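Local structure of lysosome-associated membrane glycoprotein 3 (Homo sapiens, 4AKM) at residues V2-L10 and F40-Q48. The protein is a lysosomal membrane glycoprotein that takes part in the unfolded protein response and in fusion of lysosomes with autophagosomes, here seen as its membrane-proximal luminal domain. Numbering follows the deposited sequence.
Sequences VKTGIYQVL and FNIDPNATQ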
loop_
_atom_site.group_PDB
_atom_site.type_symbol
_atom_site.label_atom_id
_atom_site.label_comp_id
_atom_site.label_asym_id
_atom_site.label_seq_id
_atom_site.Cartn_x
_atom_site.Cartn_y
_atom_site.Cartn_z
ATOM N N VAL A 2 -8.684 8.774 -8.808
ATOM C CA VAL A 2 -8.027 7.969 -7.775
ATOM C C VAL A 2 -9.004 7.588 -6.659
ATOM O O VAL A 2 -8.957 8.135 -5.552
ATOM C CB VAL A 2 -6.802 8.701 -7.171
ATOM C CG1 VAL A 2 -5.996 7.763 -6.269
ATOM C CG2 VAL A 2 -5.923 9.264 -8.277
ATOM N N LYS A 3 -9.894 6.647 -6.959
ATOM C CA LYS A 3 -10.920 6.246 -6.003
ATOM C C LYS A 3 -10.322 5.433 -4.853
ATOM O O LYS A 3 -9.426 4.611 -5.051
ATOM C CB LYS A 3 -12.067 5.492 -6.696
ATOM C CG LYS A 3 -13.111 6.403 -7.366
ATOM C CD LYS A 3 -12.518 7.233 -8.514
ATOM C CE LYS A 3 -13.476 8.312 -9.006
ATOM N NZ LYS A 3 -12.862 9.157 -10.078
ATOM N N THR A 4 -10.812 5.693 -3.647
ATOM C CA THR A 4 -10.336 5.006 -2.455
ATOM C C THR A 4 -10.931 3.600 -2.370
ATOM O O THR A 4 -12.145 3.419 -2.501
ATOM C CB THR A 4 -10.693 5.808 -1.184
ATOM O OG1 THR A 4 -10.114 7.115 -1.268
ATOM C CG2 THR A 4 -10.173 5.113 0.065
ATOM N N GLY A 5 -10.069 2.608 -2.158
ATOM C CA GLY A 5 -10.511 1.231 -2.051
ATOM C C GLY A 5 -10.527 0.731 -0.624
ATOM O O GLY A 5 -9.682 1.130 0.183
ATOM N N ILE A 6 -11.489 -0.133 -0.308
ATOM C CA ILE A 6 -11.564 -0.721 1.020
ATOM C C ILE A 6 -11.125 -2.186 0.985
ATOM O O ILE A 6 -11.823 -3.067 0.470
ATOM C CB ILE A 6 -12.955 -0.565 1.642
ATOM C CG1 ILE A 6 -13.326 0.915 1.727
ATOM C CG2 ILE A 6 -12.990 -1.183 3.026
ATOM C CD1 ILE A 6 -14.268 1.376 0.640
ATOM N N TYR A 7 -9.944 -2.422 1.541
ATOM C CA TYR A 7 -9.301 -3.719 1.473
ATOM C C TYR A 7 -9.228 -4.313 2.857
ATOM O O TYR A 7 -9.416 -3.616 3.858
ATOM C CB TYR A 7 -7.903 -3.571 0.890
ATOM C CG TYR A 7 -7.897 -2.833 -0.425
ATOM C CD1 TYR A 7 -8.700 -3.247 -1.477
ATOM C CD2 TYR A 7 -7.108 -1.705 -0.605
ATOM C CE1 TYR A 7 -8.704 -2.568 -2.674
ATOM C CE2 TYR A 7 -7.104 -1.025 -1.796
ATOM C CZ TYR A 7 -7.902 -1.457 -2.826
ATOM O OH TYR A 7 -7.895 -0.773 -4.016
ATOM N N GLN A 8 -8.920 -5.602 2.910
ATOM C CA GLN A 8 -9.114 -6.358 4.123
ATOM C C GLN A 8 -8.421 -7.706 4.015
ATOM O O GLN A 8 -8.519 -8.384 2.993
ATOM C CB GLN A 8 -10.609 -6.559 4.302
ATOM C CG GLN A 8 -11.041 -7.026 5.652
ATOM C CD GLN A 8 -12.499 -7.417 5.651
ATOM O OE1 GLN A 8 -12.866 -8.474 5.130
ATOM N NE2 GLN A 8 -13.345 -6.556 6.215
ATOM N N VAL A 9 -7.714 -8.093 5.071
ATOM C CA VAL A 9 -7.058 -9.396 5.126
ATOM C C VAL A 9 -7.544 -10.141 6.367
ATOM O O VAL A 9 -7.730 -9.533 7.418
ATOM C CB VAL A 9 -5.520 -9.254 5.165
ATOM C CG1 VAL A 9 -4.855 -10.616 5.151
ATOM C CG2 VAL A 9 -5.026 -8.414 3.995
ATOM N N LEU A 10 -7.758 -11.449 6.253
ATOM C CA LEU A 10 -8.339 -12.202 7.364
ATOM C C LEU A 10 -7.575 -13.461 7.773
ATOM O O LEU A 10 -7.021 -14.175 6.933
ATOM C CB LEU A 10 -9.789 -12.573 7.047
ATOM C CG LEU A 10 -10.806 -11.434 6.992
ATOM C CD1 LEU A 10 -12.103 -11.914 6.347
ATOM C CD2 LEU A 10 -11.067 -10.890 8.386
ATOM N N PHE A 40 -1.065 5.585 -13.455
ATOM C CA PHE A 40 -2.019 4.487 -13.389
ATOM C C PHE A 40 -2.757 4.432 -12.060
ATOM O O PHE A 40 -2.161 4.174 -11.021
ATOM C CB PHE A 40 -1.365 3.132 -13.639
ATOM C CG PHE A 40 -2.310 1.989 -13.431
ATOM C CD1 PHE A 40 -3.269 1.691 -14.389
ATOM C CD2 PHE A 40 -2.280 1.243 -12.259
ATOM C CE1 PHE A 40 -4.164 0.653 -14.196
ATOM C CE2 PHE A 40 -3.173 0.199 -12.056
ATOM C CZ PHE A 40 -4.115 -0.098 -13.026
ATOM N N ASN A 41 -4.065 4.648 -12.111
ATOM C CA ASN A 41 -4.890 4.604 -10.916
ATOM C C ASN A 41 -5.318 3.180 -10.573
ATOM O O ASN A 41 -5.949 2.505 -11.390
ATOM C CB ASN A 41 -6.121 5.483 -11.111
ATOM C CG ASN A 41 -5.774 6.958 -11.204
ATOM O OD1 ASN A 41 -4.599 7.341 -11.166
ATOM N ND2 ASN A 41 -6.799 7.796 -11.323
ATOM N N ILE A 42 -4.974 2.715 -9.376
ATOM C CA ILE A 42 -5.520 1.449 -8.920
ATOM C C ILE A 42 -7.022 1.646 -8.778
ATOM O O ILE A 42 -7.480 2.445 -7.963
ATOM C CB ILE A 42 -4.909 0.956 -7.584
ATOM C CG1 ILE A 42 -3.583 0.232 -7.815
ATOM C CG2 ILE A 42 -5.854 -0.018 -6.896
ATOM C CD1 ILE A 42 -2.452 1.111 -8.267
ATOM N N ASP A 43 -7.777 0.956 -9.624
ATOM C CA ASP A 43 -9.231 0.974 -9.570
ATOM C C ASP A 43 -9.701 -0.105 -8.595
ATOM O O ASP A 43 -9.595 -1.300 -8.871
ATOM C CB ASP A 43 -9.812 0.778 -10.978
ATOM C CG ASP A 43 -11.309 0.497 -10.980
ATOM O OD1 ASP A 43 -11.998 0.771 -9.973
ATOM O OD2 ASP A 43 -11.801 0.004 -12.018
ATOM N N PRO A 44 -10.223 0.326 -7.444
ATOM C CA PRO A 44 -10.634 -0.553 -6.343
ATOM C C PRO A 44 -11.746 -1.556 -6.661
ATOM O O PRO A 44 -11.857 -2.554 -5.952
ATOM C CB PRO A 44 -11.104 0.431 -5.268
ATOM C CG PRO A 44 -11.304 1.717 -5.960
ATOM C CD PRO A 44 -10.342 1.746 -7.081
ATOM N N ASN A 45 -12.560 -1.301 -7.680
ATOM C CA ASN A 45 -13.608 -2.259 -8.035
ATOM C C ASN A 45 -13.125 -3.314 -9.033
ATOM O O ASN A 45 -13.887 -4.169 -9.478
ATOM C CB ASN A 45 -14.872 -1.546 -8.524
ATOM C CG ASN A 45 -15.689 -0.960 -7.380
ATOM O OD1 ASN A 45 -15.624 -1.436 -6.238
ATOM N ND2 ASN A 45 -16.470 0.073 -7.682
ATOM N N ALA A 46 -11.840 -3.244 -9.356
ATOM C CA ALA A 46 -11.215 -4.138 -10.317
ATOM C C ALA A 46 -9.912 -4.654 -9.712
ATOM O O ALA A 46 -8.950 -4.954 -10.421
ATOM C CB ALA A 46 -10.949 -3.399 -11.617
ATOM N N THR A 47 -9.890 -4.752 -8.387
ATOM C CA THR A 47 -8.676 -5.126 -7.669
ATOM C C THR A 47 -8.971 -6.137 -6.563
ATOM O O THR A 47 -9.829 -5.910 -5.710
ATOM C CB THR A 47 -7.965 -3.873 -7.091
ATOM O OG1 THR A 47 -7.333 -3.150 -8.156
ATOM C CG2 THR A 47 -6.916 -4.258 -6.058
ATOM N N GLN A 48 -8.261 -7.258 -6.596
ATOM C CA GLN A 48 -8.455 -8.325 -5.631
ATOM C C GLN A 48 -7.484 -8.178 -4.467
ATOM O O GLN A 48 -6.270 -8.131 -4.658
ATOM C CB GLN A 48 -8.246 -9.682 -6.299
ATOM C CG GLN A 48 -8.484 -9.673 -7.804
ATOM C CD GLN A 48 -9.751 -10.405 -8.203
ATOM O OE1 GLN A 48 -10.720 -10.459 -7.441
ATOM N NE2 GLN A 48 -9.748 -10.981 -9.402
#
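Pro44, in the turn connecting strand 38-41 of one sheet of the luminal domain to strand 48-52 of the other, lies against Gly5 and Tyr7 of the N-terminal strand. Its CB meets Gly5 CA at 3.4 Å, backbone against ring, while CG and CD rest beside the Lys3 carbonyl, CG 3.6 Å from Lys3 O. Pro44 CG also touches Lys3 CB, 3.9 Å away, and the lysine chain then bends at chi2 (64°) and carries its amine away from the turn. Tyr7 has CG beside its own backbone N (chi1 -53°), which folds the ring back under Gly5, with Gly5 C 4.0 Å above the ring plane and over its centre. The phenol end thereby enters the turn: Tyr7 OH sits 3.6 Å from both Pro44 CA and Ile42 CG2. Thr47 CG2 lies 4.2 Å from Tyr7 OH, obliquely off the ring, with the two side chains crossing at about a right angle. Thr47 and Tyr7 both also pack on Leu62 of the second sheet, whereas Ile42 reaches Ile23 of the first. Toward the chain start, Val2 CG2 comes within 3.5 Å of Asn41 ND2, the two side chains crossing nearly at right angles; the other end of that amide, OD1, is hydrogen-bonded to Gln24. Hydrogen bonds within the turn brace it. Asp43 O accepts from Ala46 N and from Thr47 OG1, which arrive from opposite faces of the carbonyl plane, and Asp43 OD1 takes Asn45 N from above the carboxylate plane in an Asx turn. Both strands, 5-11 and 38-41, pair with strand 14-27. This is van der Waals packing of a proline turn on backbone and side chains in the two-sheet beta-prism of the LAMP luminal domain, where the chain passes between its sheets.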